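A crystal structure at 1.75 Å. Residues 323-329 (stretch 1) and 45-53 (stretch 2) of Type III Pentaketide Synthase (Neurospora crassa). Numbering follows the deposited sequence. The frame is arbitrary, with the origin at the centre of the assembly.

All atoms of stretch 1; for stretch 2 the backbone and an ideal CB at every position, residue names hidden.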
# COMPACT_ATOMS: atom_id res chain seq x y z
N ARG A 323 11.96 -24.13 3.71
CA ARG A 323 12.22 -22.69 3.62
C ARG A 323 12.79 -22.13 4.93
O ARG A 323 13.80 -21.43 4.94
CB ARG A 323 10.94 -21.95 3.25
CG ARG A 323 10.86 -21.55 1.79
CD ARG A 323 10.85 -22.74 0.86
NE ARG A 323 11.40 -22.34 -0.43
CZ ARG A 323 12.63 -22.59 -0.84
NH1 ARG A 323 13.47 -23.30 -0.09
NH2 ARG A 323 13.02 -22.16 -2.02
N TYR A 324 12.14 -22.48 6.03
CA TYR A 324 12.50 -21.95 7.33
C TYR A 324 13.92 -22.33 7.74
O TYR A 324 14.72 -21.48 8.14
CB TYR A 324 11.50 -22.46 8.37
CG TYR A 324 11.76 -21.98 9.77
CD1 TYR A 324 11.51 -20.66 10.14
CD2 TYR A 324 12.26 -22.85 10.73
CE1 TYR A 324 11.76 -20.22 11.45
CE2 TYR A 324 12.51 -22.43 12.04
CZ TYR A 324 12.26 -21.12 12.38
OH TYR A 324 12.51 -20.72 13.67
N ILE A 325 14.24 -23.62 7.61
CA ILE A 325 15.56 -24.11 8.03
C ILE A 325 16.68 -23.54 7.16
O ILE A 325 17.71 -23.13 7.69
CB ILE A 325 15.61 -25.66 8.04
CG1 ILE A 325 14.67 -26.20 9.12
CG2 ILE A 325 17.05 -26.15 8.31
CD1 ILE A 325 14.47 -27.72 9.09
N ASN A 326 16.47 -23.50 5.85
CA ASN A 326 17.52 -23.15 4.92
C ASN A 326 17.60 -21.68 4.52
O ASN A 326 18.62 -21.26 3.96
CB ASN A 326 17.41 -24.05 3.69
CG ASN A 326 17.57 -25.51 4.04
OD1 ASN A 326 16.61 -26.28 3.99
ND2 ASN A 326 18.78 -25.90 4.44
N HIS A 327 16.56 -20.91 4.83
CA HIS A 327 16.51 -19.50 4.41
C HIS A 327 16.00 -18.53 5.48
O HIS A 327 16.20 -17.32 5.35
CB HIS A 327 15.66 -19.34 3.14
CG HIS A 327 16.15 -20.16 1.99
ND1 HIS A 327 17.15 -19.73 1.14
CD2 HIS A 327 15.80 -21.40 1.56
CE1 HIS A 327 17.38 -20.65 0.23
NE2 HIS A 327 16.58 -21.68 0.46
N GLY A 328 15.34 -19.05 6.51
CA GLY A 328 14.80 -18.17 7.55
C GLY A 328 13.45 -17.60 7.17
O GLY A 328 12.85 -18.02 6.18
N ASN A 329 12.99 -16.63 7.95
CA ASN A 329 11.69 -15.98 7.73
C ASN A 329 11.89 -14.72 6.88
O ASN A 329 12.39 -13.71 7.37
CB ASN A 329 11.07 -15.64 9.10
CG ASN A 329 9.78 -14.83 9.01
OD1 ASN A 329 9.36 -14.41 7.93
ND2 ASN A 329 9.15 -14.59 10.16
N UNK A 45 18.38 -21.32 19.22
CA UNK A 45 17.24 -22.15 19.61
C UNK A 45 16.17 -22.18 18.52
O UNK A 45 15.13 -22.84 18.68
CB UNK A 45 16.64 -21.64 20.92
N UNK A 46 16.39 -21.45 17.43
CA UNK A 46 15.34 -21.23 16.42
C UNK A 46 15.11 -22.41 15.48
O UNK A 46 14.00 -22.58 14.96
CB UNK A 46 15.69 -20.00 15.58
N UNK A 47 16.15 -23.20 15.24
CA UNK A 47 16.10 -24.26 14.23
C UNK A 47 16.42 -23.77 12.82
O UNK A 47 16.28 -24.52 11.84
CB UNK A 47 14.71 -24.91 14.24
N UNK A 48 16.83 -22.51 12.71
CA UNK A 48 17.24 -21.94 11.42
C UNK A 48 18.72 -22.19 11.22
O UNK A 48 19.55 -21.71 11.98
CB UNK A 48 16.93 -20.44 11.35
N UNK A 49 19.03 -22.95 10.18
CA UNK A 49 20.41 -23.26 9.84
C UNK A 49 21.11 -22.06 9.19
O UNK A 49 22.25 -21.73 9.53
CB UNK A 49 20.46 -24.47 8.91
N UNK A 50 20.43 -21.42 8.25
CA UNK A 50 20.98 -20.30 7.48
C UNK A 50 19.89 -19.31 7.11
O UNK A 50 18.77 -19.70 6.83
CB UNK A 50 21.68 -20.81 6.22
N UNK A 51 20.25 -18.02 7.12
CA UNK A 51 19.35 -16.96 6.67
C UNK A 51 19.90 -16.33 5.40
O UNK A 51 21.09 -16.04 5.30
CB UNK A 51 19.16 -15.90 7.76
N UNK A 52 19.02 -16.12 4.43
CA UNK A 52 19.40 -15.50 3.17
C UNK A 52 19.57 -14.00 3.36
O UNK A 52 18.76 -13.37 4.04
CB UNK A 52 18.36 -15.79 2.09
N UNK A 53 20.62 -13.43 2.78
CA UNK A 53 20.93 -12.01 2.94
C UNK A 53 21.55 -11.37 1.71
O UNK A 53 22.31 -12.02 0.97
CB UNK A 53 21.88 -11.82 4.13

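Position 45 lies beyond the reach of stretch 1: its ideal CB has nothing of that stretch within 5.5 Å, so the contact sets no preference. The residue is Y45.

At position 46 the backbone does the visible work. The OH of Y324 donates a hydrogen bond to the carbonyl O of 46 at 2.7 Å, and CA-to-CB runs sideways, with the ideal CB 3.8 Å from that OH. Many small or medium side chains would fit. The deposited T46 takes the p rotamer, and its OG1 accepts a hydrogen bond from N of position 48 at 3.1 Å.

Position 47 is decided by its own backbone. With phi/psi of 85/7, a CB would be jammed against the preceding carbonyl O, which calls for glycine. G47 leaves its own O 3.6 Å from CG1 of I325.

At position 48 CA-to-CB points sideways, with the ideal CB 4.0 Å from the O of Y324, yet the face of the Y324 ring lies within reach of a longer side chain. An aliphatic residue such as leucine, isoleucine or methionine would suit. I48 places CG1 over the ring, 3.8 Å from the Y324 centroid, in a CH-pi contact, while its CG2 comes within 3.9 Å of CA of G328.

Position 49 points toward stretch 1, its ideal CB a tight 3.3 Å from the O of I325. That carbonyl is already engaged by the backbone: N of 49 donates to O of I325 at 2.8 Å. The side chain therefore needs mainly to turn clear, and polar types would do. D49, with chi1 t, packs its CB 3.8 Å from CG2 of I325, while the nearer carboxylate oxygen, OD2 of D49, stays 5.3 Å from CG2 of I325.

At position 50 the N also donates to O of I325, at 3.3 Å, so one carbonyl near the end of the helix serves two successive amides. CB points sideways, 3.8 Å from the O of N326; a polar chain could exploit that acceptor through water. Q50 does so: one water donates to both Q50 OE1 (3.0 Å) and N326 O (2.7 Å).

Position 51 points away overall, though its ideal CB is 4.1 Å from the O of H327, and a long chain could pass by G328. R51 fits, its CG 4.3 Å from CA of G328; NH1 is bonded elsewhere in the structure.

Position 52 points toward stretch 1, where ND1 of H327 offers a donor; a short hydroxyl would suit. S52 OG accepts from H327 ND1 at 2.9 Å, at the ring edge, while S52 N donates to H327 O at 3.2 Å.

Position 53 is out of reach; it is S53.

Stretch 2 45-53: YTGIDQRSS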
# COMPACT_ATOMS: atom_id res chain seq x y z
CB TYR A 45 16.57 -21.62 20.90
CG TYR A 45 17.43 -21.40 22.11
CD1 TYR A 45 18.57 -22.17 22.35
CD2 TYR A 45 17.07 -20.44 23.06
CE1 TYR A 45 19.35 -21.97 23.50
CE2 TYR A 45 17.84 -20.23 24.20
CZ TYR A 45 18.98 -20.99 24.41
OH TYR A 45 19.73 -20.79 25.55
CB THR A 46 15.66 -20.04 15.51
OG1 THR A 46 16.89 -20.30 14.82
CG2 THR A 46 15.74 -18.73 16.29
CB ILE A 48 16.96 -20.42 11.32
CG1 ILE A 48 15.48 -20.11 11.55
CG2 ILE A 48 17.41 -19.89 9.95
CD1 ILE A 48 15.14 -18.61 11.68
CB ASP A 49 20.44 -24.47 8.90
CG ASP A 49 21.83 -25.04 8.71
OD1 ASP A 49 22.54 -25.23 9.73
OD2 ASP A 49 22.21 -25.30 7.55
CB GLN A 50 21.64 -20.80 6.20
CG GLN A 50 22.96 -21.52 6.42
CD GLN A 50 23.76 -21.65 5.15
OE1 GLN A 50 23.26 -22.12 4.13
NE2 GLN A 50 25.02 -21.23 5.22
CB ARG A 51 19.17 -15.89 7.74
CG ARG A 51 18.45 -16.33 9.01
CD ARG A 51 18.42 -15.19 10.05
NE ARG A 51 19.76 -14.72 10.40
CZ ARG A 51 20.30 -13.57 9.99
NH1 ARG A 51 19.61 -12.72 9.23
NH2 ARG A 51 21.54 -13.26 10.35
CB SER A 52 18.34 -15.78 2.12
OG SER A 52 18.38 -17.16 1.73
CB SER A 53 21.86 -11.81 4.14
OG SER A 53 22.18 -10.44 4.34
O HOH W 1 20.70 -22.44 2.67
O HOH W 2 20.26 -19.00 3.07
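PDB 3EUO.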